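Local coordinates for ABC transporter periplasmic peptide-binding protein (Pseudoalteromonas, PDB 4QFL), which binds dipeptides such as Ala-Phe in the periplasm, probably delivering them to an ABC transporter for import, at residues K256-P268 with M507-I519. Residues are numbered along the deposited sequence; the frame is centred on the assembly and turned at random.
Sequences KILTKECDVTAHP and MRFQASSADVEGI
The backbone O of A511 accepts a short, nearly straight hydrogen bond from T265 N (2.8 Å, 171° at the hydrogen), and the CA-H of V264 leans on the same oxygen at 3.4 Å. Two residues along, D263 O accepts from S513 N at 2.8 Å and also meets the CA-H of S512. The return bond from A511 N to T265 O is weak. Together they join strand 264-266 antiparallel to strand 500-513, with V264 and S512 a non-hydrogen-bonded pair and T265 and A511 a hydrogen-bonded one. Past A266 the direct backbone bonds give out, and a water bridges H267 N and F509 O; the H267 side chain lies about 7 Å from the bound phenylalanine.

V264, Q510 and S512 share one face of this pairing. CG1 of V264, anti to its backbone N (chi1 -177°), presses on the amide carbon CD of Q510 at 3.5 Å, while CG2 turns to S512 CB and, more distantly, V516 CG1. Q510 is fully extended as far as its amide, and its NE2 is buried with no partner in the model. A glycine here would probably leave V264 CG1 and T265 O without the chain that covers them, opening a gap beside the strand.

On the other face, I257 from the end of helix 250-258 sets CD1 against A511 CB (3.8 Å) and the backbone N of S512, with L276 of helix 273-278 also touching I257 and A511. P268 lays CG on F509 CB at 3.7 Å. The backbone of V264 is also hydrogen-bonded to V32 and C34 of strand 30-35, and C262 is disulfide-linked to C34. Backbone bonds thus fix the register while apolar groups pack on both sides, and in this solute-binding-protein fold strand 264-266, covalently anchored nearby, ties strand 500-513 to strand 30-35.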
ATOM      1  N   LYS A 256      15.479  12.474 -16.076  1.00 17.48           N
ATOM      2  CA  LYS A 256      14.673  13.689 -15.949  1.00 17.42           C
ATOM      3  C   LYS A 256      14.984  14.537 -14.731  1.00 18.40           C
ATOM      4  O   LYS A 256      14.785  15.739 -14.758  1.00 19.41           O
ATOM      5  CB  LYS A 256      13.190  13.370 -15.987  1.00 19.64           C
ATOM      6  CG  LYS A 256      12.723  12.954 -17.358  1.00 22.32           C
ATOM      7  CD  LYS A 256      11.253  12.590 -17.356  1.00 24.56           C
ATOM      8  CE  LYS A 256      10.740  12.456 -18.774  1.00 21.86           C
ATOM      9  NZ  LYS A 256       9.291  12.170 -18.792  1.00 21.97           N
ATOM     10  N   ILE A 257      15.469  13.942 -13.655  1.00 16.76           N
ATOM     11  CA  ILE A 257      15.885  14.799 -12.555  1.00 17.10           C
ATOM     12  C   ILE A 257      17.218  15.457 -12.908  1.00 18.23           C
ATOM     13  O   ILE A 257      17.462  16.613 -12.575  1.00 20.16           O
ATOM     14  CB  ILE A 257      15.936  14.069 -11.194  1.00 20.37           C
ATOM     15  CG1 ILE A 257      15.998  15.091 -10.055  1.00 19.66           C
ATOM     16  CG2 ILE A 257      17.109  13.107 -11.123  1.00 20.97           C
ATOM     17  CD1 ILE A 257      15.969  14.461  -8.704  1.00 22.53           C
ATOM     18  N   LEU A 258      18.062  14.734 -13.629  1.00 18.56           N
ATOM     19  CA  LEU A 258      19.353  15.278 -14.048  1.00 19.74           C
ATOM     20  C   LEU A 258      19.208  16.500 -14.971  1.00 20.90           C
ATOM     21  O   LEU A 258      19.942  17.474 -14.837  1.00 24.20           O
ATOM     22  CB  LEU A 258      20.212  14.185 -14.701  1.00 19.09           C
ATOM     23  CG  LEU A 258      20.680  13.106 -13.724  1.00 20.09           C
ATOM     24  CD1 LEU A 258      21.485  12.019 -14.409  1.00 19.51           C
ATOM     25  CD2 LEU A 258      21.485  13.737 -12.601  1.00 23.23           C
ATOM     26  N   THR A 259      18.253  16.443 -15.896  1.00 21.32           N
ATOM     27  CA  THR A 259      18.027  17.521 -16.854  1.00 21.69           C
ATOM     28  C   THR A 259      17.102  18.561 -16.271  1.00 21.60           C
ATOM     29  O   THR A 259      16.758  19.540 -16.936  1.00 21.85           O
ATOM     30  CB  THR A 259      17.339  17.005 -18.117  1.00 21.73           C
ATOM     31  OG1 THR A 259      16.056  16.472 -17.765  1.00 19.73           O
ATOM     32  CG2 THR A 259      18.177  15.928 -18.784  1.00 22.17           C
ATOM     33  N   LYS A 260      16.678  18.318 -15.037  1.00 21.09           N
ATOM     34  CA  LYS A 260      15.768  19.200 -14.322  1.00 21.71           C
ATOM     35  C   LYS A 260      14.396  19.292 -14.976  1.00 20.39           C
ATOM     36  O   LYS A 260      13.681  20.276 -14.799  1.00 24.44           O
ATOM     37  CB  LYS A 260      16.404  20.577 -14.120  1.00 24.01           C
ATOM     38  CG  LYS A 260      17.770  20.471 -13.449  1.00 30.36           C
ATOM     39  CD  LYS A 260      18.569  21.763 -13.513  1.00 35.11           C
ATOM     40  CE  LYS A 260      20.080  21.476 -13.497  1.00 36.36           C
ATOM     41  NZ  LYS A 260      20.592  20.887 -14.792  1.00 38.01           N
ATOM     42  N   GLU A 261      14.025  18.257 -15.723  1.00 19.68           N
ATOM     43  CA  GLU A 261      12.668  18.157 -16.227  1.00 22.55           C
ATOM     44  C   GLU A 261      11.749  17.780 -15.074  1.00 21.06           C
ATOM     45  O   GLU A 261      10.562  18.094 -15.085  1.00 21.04           O
ATOM     46  CB  GLU A 261      12.574  17.110 -17.333  1.00 23.60           C
ATOM     47  CG  GLU A 261      13.290  17.481 -18.624  1.00 26.99           C
ATOM     48  CD  GLU A 261      12.838  16.632 -19.809  1.00 35.25           C
ATOM     49  OE1 GLU A 261      11.806  15.936 -19.688  1.00 35.03           O
ATOM     50  OE2 GLU A 261      13.508  16.661 -20.868  1.00 47.91           O
ATOM     51  N   CYS A 262      12.320  17.101 -14.086  1.00 19.52           N
ATOM     52  CA  CYS A 262      11.611  16.710 -12.876  1.00 20.04           C
ATOM     53  C   CYS A 262      12.298  17.280 -11.657  1.00 21.38           C
ATOM     54  O   CYS A 262      13.521  17.305 -11.598  1.00 22.44           O
ATOM     55  CB  CYS A 262      11.574  15.187 -12.740  1.00 21.76           C
ATOM     56  SG  CYS A 262      10.140  14.431 -13.521  1.00 31.32           S
ATOM     57  N   ASP A 263      11.508  17.711 -10.676  1.00 21.58           N
ATOM     58  CA  ASP A 263      12.033  18.243  -9.424  1.00 17.87           C
ATOM     59  C   ASP A 263      12.103  17.173  -8.348  1.00 18.74           C
ATOM     60  O   ASP A 263      12.914  17.259  -7.436  1.00 18.35           O
ATOM     61  CB  ASP A 263      11.154  19.383  -8.936  1.00 19.94           C
ATOM     62  CG  ASP A 263      10.997  20.458  -9.972  1.00 22.28           C
ATOM     63  OD1 ASP A 263      12.033  20.949 -10.466  1.00 22.97           O
ATOM     64  OD2 ASP A 263       9.847  20.796 -10.312  1.00 23.33           O
ATOM     65  N   VAL A 264      11.234  16.178  -8.458  1.00 17.59           N
ATOM     66  CA  VAL A 264      11.226  15.059  -7.533  1.00 18.64           C
ATOM     67  C   VAL A 264      11.067  13.753  -8.300  1.00 17.29           C
ATOM     68  O   VAL A 264      10.269  13.663  -9.230  1.00 18.96           O
ATOM     69  CB  VAL A 264      10.086  15.160  -6.506  1.00 17.00           C
ATOM     70  CG1 VAL A 264      10.168  14.002  -5.522  1.00 18.76           C
ATOM     71  CG2 VAL A 264      10.129  16.488  -5.770  1.00 15.37           C
ATOM     72  N   THR A 265      11.830  12.747  -7.893  1.00 16.76           N
ATOM     73  CA  THR A 265      11.834  11.449  -8.548  1.00 18.42           C
ATOM     74  C   THR A 265      11.456  10.329  -7.598  1.00 17.95           C
ATOM     75  O   THR A 265      12.150  10.049  -6.634  1.00 16.87           O
ATOM     76  CB  THR A 265      13.201  11.132  -9.169  1.00 19.70           C
ATOM     77  OG1 THR A 265      13.298  11.791 -10.433  1.00 25.11           O
ATOM     78  CG2 THR A 265      13.344   9.649  -9.397  1.00 21.03           C
ATOM     79  N   ALA A 266      10.330   9.699  -7.890  1.00 19.18           N
ATOM     80  CA  ALA A 266       9.854   8.568  -7.118  1.00 19.70           C
ATOM     81  C   ALA A 266      10.757   7.373  -7.337  1.00 17.20           C
ATOM     82  O   ALA A 266      11.227   7.131  -8.451  1.00 19.70           O
ATOM     83  CB  ALA A 266       8.424   8.223  -7.527  1.00 18.68           C
ATOM     84  N   HIS A 267      10.996   6.639  -6.260  1.00 16.74           N
ATOM     85  CA  HIS A 267      11.729   5.381  -6.314  1.00 18.78           C
ATOM     86  C   HIS A 267      12.916   5.434  -7.269  1.00 19.06           C
ATOM     87  O   HIS A 267      12.882   4.799  -8.323  1.00 18.58           O
ATOM     88  CB  HIS A 267      10.788   4.242  -6.722  1.00 18.65           C
ATOM     89  CG  HIS A 267       9.571   4.123  -5.856  1.00 18.64           C
ATOM     90  ND1 HIS A 267       9.570   3.417  -4.676  1.00 18.42           N
ATOM     91  CD2 HIS A 267       8.320   4.622  -6.000  1.00 17.50           C
ATOM     92  CE1 HIS A 267       8.370   3.484  -4.126  1.00 19.84           C
ATOM     93  NE2 HIS A 267       7.590   4.201  -4.915  1.00 21.81           N
ATOM     94  N   PRO A 268      13.968   6.193  -6.906  1.00 20.47           N
ATOM     95  CA  PRO A 268      15.173   6.269  -7.742  1.00 18.99           C
ATOM     96  C   PRO A 268      15.835   4.904  -7.919  1.00 19.66           C
ATOM     97  O   PRO A 268      15.916   4.117  -6.979  1.00 19.31           O
ATOM     98  CB  PRO A 268      16.085   7.217  -6.960  1.00 18.67           C
ATOM     99  CG  PRO A 268      15.572   7.196  -5.573  1.00 15.89           C
ATOM    100  CD  PRO A 268      14.097   7.023  -5.699  1.00 17.83           C
ATOM    101  N   MET A 507      15.107   0.144   2.156  1.00 20.29           N
ATOM    102  CA  MET A 507      15.124   1.534   2.624  1.00 20.08           C
ATOM    103  C   MET A 507      14.234   2.355   1.701  1.00 17.51           C
ATOM    104  O   MET A 507      14.103   2.049   0.513  1.00 16.50           O
ATOM    105  CB  MET A 507      16.550   2.104   2.609  1.00 21.78           C
ATOM    106  CG  MET A 507      17.485   1.488   3.637  1.00 22.28           C
ATOM    107  SD  MET A 507      16.958   1.897   5.302  1.00 28.56           S
ATOM    108  CE  MET A 507      17.001   3.668   5.201  1.00 24.06           C
ATOM    109  N   ARG A 508      13.603   3.386   2.250  1.00 17.99           N
ATOM    110  CA  ARG A 508      12.773   4.272   1.451  1.00 16.83           C
ATOM    111  C   ARG A 508      13.603   5.439   0.903  1.00 19.39           C
ATOM    112  O   ARG A 508      14.069   6.274   1.667  1.00 20.47           O
ATOM    113  CB  ARG A 508      11.610   4.782   2.296  1.00 16.96           C
ATOM    114  CG  ARG A 508      10.545   5.498   1.509  1.00 17.96           C
ATOM    115  CD  ARG A 508       9.358   5.871   2.375  1.00 18.77           C
ATOM    116  NE  ARG A 508       8.215   6.213   1.541  1.00 20.01           N
ATOM    117  CZ  ARG A 508       6.971   6.299   1.988  1.00 18.21           C
ATOM    118  NH1 ARG A 508       6.720   6.090   3.271  1.00 21.39           N
ATOM    119  NH2 ARG A 508       5.985   6.594   1.157  1.00 16.27           N
ATOM    120  N   PHE A 509      13.797   5.487  -0.413  1.00 16.62           N
ATOM    121  CA  PHE A 509      14.577   6.558  -1.043  1.00 18.50           C
ATOM    122  C   PHE A 509      13.707   7.528  -1.847  1.00 17.53           C
ATOM    123  O   PHE A 509      12.702   7.140  -2.427  1.00 18.01           O
ATOM    124  CB  PHE A 509      15.609   5.994  -2.025  1.00 18.91           C
ATOM    125  CG  PHE A 509      16.735   5.235  -1.389  1.00 19.30           C
ATOM    126  CD1 PHE A 509      17.850   5.902  -0.901  1.00 16.68           C
ATOM    127  CD2 PHE A 509      16.702   3.847  -1.333  1.00 18.96           C
ATOM    128  CE1 PHE A 509      18.895   5.202  -0.337  1.00 19.77           C
ATOM    129  CE2 PHE A 509      17.744   3.135  -0.767  1.00 20.84           C
ATOM    130  CZ  PHE A 509      18.845   3.816  -0.266  1.00 21.32           C
ATOM    131  N   GLN A 510      14.123   8.788  -1.903  1.00 18.14           N
ATOM    132  CA  GLN A 510      13.555   9.735  -2.849  1.00 19.13           C
ATOM    133  C   GLN A 510      14.568  10.790  -3.266  1.00 19.10           C
ATOM    134  O   GLN A 510      15.275  11.348  -2.427  1.00 20.12           O
ATOM    135  CB  GLN A 510      12.330  10.429  -2.280  1.00 19.28           C
ATOM    136  CG  GLN A 510      11.725  11.437  -3.239  1.00 18.78           C
ATOM    137  CD  GLN A 510      10.446  12.005  -2.701  1.00 19.02           C
ATOM    138  OE1 GLN A 510      10.458  12.956  -1.925  1.00 23.81           O
ATOM    139  NE2 GLN A 510       9.324  11.405  -3.085  1.00 20.01           N
ATOM    140  N   ALA A 511      14.635  11.063  -4.564  1.00 17.66           N
ATOM    141  CA  ALA A 511      15.537  12.090  -5.055  1.00 19.53           C
ATOM    142  C   ALA A 511      14.775  13.363  -5.370  1.00 18.80           C
ATOM    143  O   ALA A 511      13.642  13.323  -5.827  1.00 17.43           O
ATOM    144  CB  ALA A 511      16.291  11.608  -6.281  1.00 19.54           C
ATOM    145  N   SER A 512      15.404  14.503  -5.121  1.00 20.97           N
ATOM    146  CA  SER A 512      14.788  15.764  -5.475  1.00 19.77           C
ATOM    147  C   SER A 512      15.818  16.866  -5.697  1.00 19.98           C
ATOM    148  O   SER A 512      16.944  16.796  -5.204  1.00 20.06           O
ATOM    149  CB  SER A 512      13.755  16.175  -4.412  1.00 19.89           C
ATOM    150  OG  SER A 512      14.339  16.347  -3.131  1.00 19.71           O
ATOM    151  N   SER A 513      15.421  17.875  -6.461  1.00 21.01           N
ATOM    152  CA  SER A 513      16.203  19.093  -6.557  1.00 22.59           C
ATOM    153  C   SER A 513      16.436  19.716  -5.180  1.00 21.38           C
ATOM    154  O   SER A 513      15.557  19.725  -4.310  1.00 21.59           O
ATOM    155  CB  SER A 513      15.512  20.102  -7.458  1.00 22.74           C
ATOM    156  OG  SER A 513      15.897  21.401  -7.054  1.00 28.04           O
ATOM    157  N   ALA A 514      17.638  20.239  -4.982  1.00 22.88           N
ATOM    158  CA  ALA A 514      17.970  20.883  -3.728  1.00 22.62           C
ATOM    159  C   ALA A 514      17.063  22.081  -3.510  1.00 22.78           C
ATOM    160  O   ALA A 514      17.024  22.637  -2.422  1.00 26.25           O
ATOM    161  CB  ALA A 514      19.418  21.306  -3.715  1.00 23.02           C
ATOM    162  N   ASP A 515      16.334  22.473  -4.545  1.00 22.68           N
ATOM    163  CA  ASP A 515      15.411  23.593  -4.421  1.00 25.35           C
ATOM    164  C   ASP A 515      14.170  23.229  -3.620  1.00 26.98           C
ATOM    165  O   ASP A 515      13.405  24.108  -3.230  1.00 28.35           O
ATOM    166  CB  ASP A 515      14.977  24.088  -5.801  1.00 26.78           C
ATOM    167  CG  ASP A 515      15.912  25.137  -6.364  1.00 34.99           C
ATOM    168  OD1 ASP A 515      16.575  25.831  -5.560  1.00 37.39           O
ATOM    169  OD2 ASP A 515      15.969  25.273  -7.608  1.00 40.36           O
ATOM    170  N   VAL A 516      13.955  21.937  -3.395  1.00 22.87           N
ATOM    171  CA  VAL A 516      12.721  21.496  -2.765  1.00 22.49           C
ATOM    172  C   VAL A 516      12.924  21.189  -1.299  1.00 20.93           C
ATOM    173  O   VAL A 516      13.992  20.759  -0.875  1.00 22.32           O
ATOM    174  CB  VAL A 516      12.102  20.243  -3.456  1.00 21.88           C
ATOM    175  CG1 VAL A 516      12.005  20.441  -4.966  1.00 21.76           C
ATOM    176  CG2 VAL A 516      12.890  19.012  -3.113  1.00 22.42           C
ATOM    177  N   GLU A 517      11.865  21.422  -0.534  1.00 23.10           N
ATOM    178  CA  GLU A 517      11.832  21.090   0.878  1.00 24.41           C
ATOM    179  C   GLU A 517      10.389  20.858   1.307  1.00 23.55           C
ATOM    180  O   GLU A 517       9.461  21.129   0.554  1.00 21.72           O
ATOM    181  CB  GLU A 517      12.455  22.209   1.710  1.00 25.18           C
ATOM    182  CG  GLU A 517      12.067  23.605   1.257  1.00 28.84           C
ATOM    183  CD  GLU A 517      12.565  24.685   2.198  1.00 34.49           C
ATOM    184  OE1 GLU A 517      11.775  25.146   3.038  1.00 33.32           O
ATOM    185  OE2 GLU A 517      13.746  25.067   2.094  1.00 43.46           O
ATOM    186  N   GLY A 518      10.221  20.342   2.520  1.00 22.14           N
ATOM    187  CA  GLY A 518       8.912  20.111   3.096  1.00 21.89           C
ATOM    188  C   GLY A 518       8.257  18.814   2.675  1.00 24.18           C
ATOM    189  O   GLY A 518       7.086  18.592   2.954  1.00 23.46           O
ATOM    190  N   ILE A 519       9.009  17.958   1.997  1.00 24.87           N
ATOM    191  CA  ILE A 519       8.465  16.699   1.500  1.00 26.45           C
ATOM    192  C   ILE A 519       8.570  15.600   2.560  1.00 28.35           C
ATOM    193  O   ILE A 519       9.608  15.456   3.199  1.00 27.29           O
ATOM    194  CB  ILE A 519       9.159  16.255   0.195  1.00 25.55           C
ATOM    195  CG1 ILE A 519      10.612  16.733   0.158  1.00 26.06           C
ATOM    196  CG2 ILE A 519       8.402  16.777  -1.016  1.00 24.03           C
ATOM    197  CD1 ILE A 519      10.777  18.174  -0.265  1.00 25.19           C
TER
HETATM  198  O   HOH W   1      10.300   7.613  -3.631  1.00 19.17           O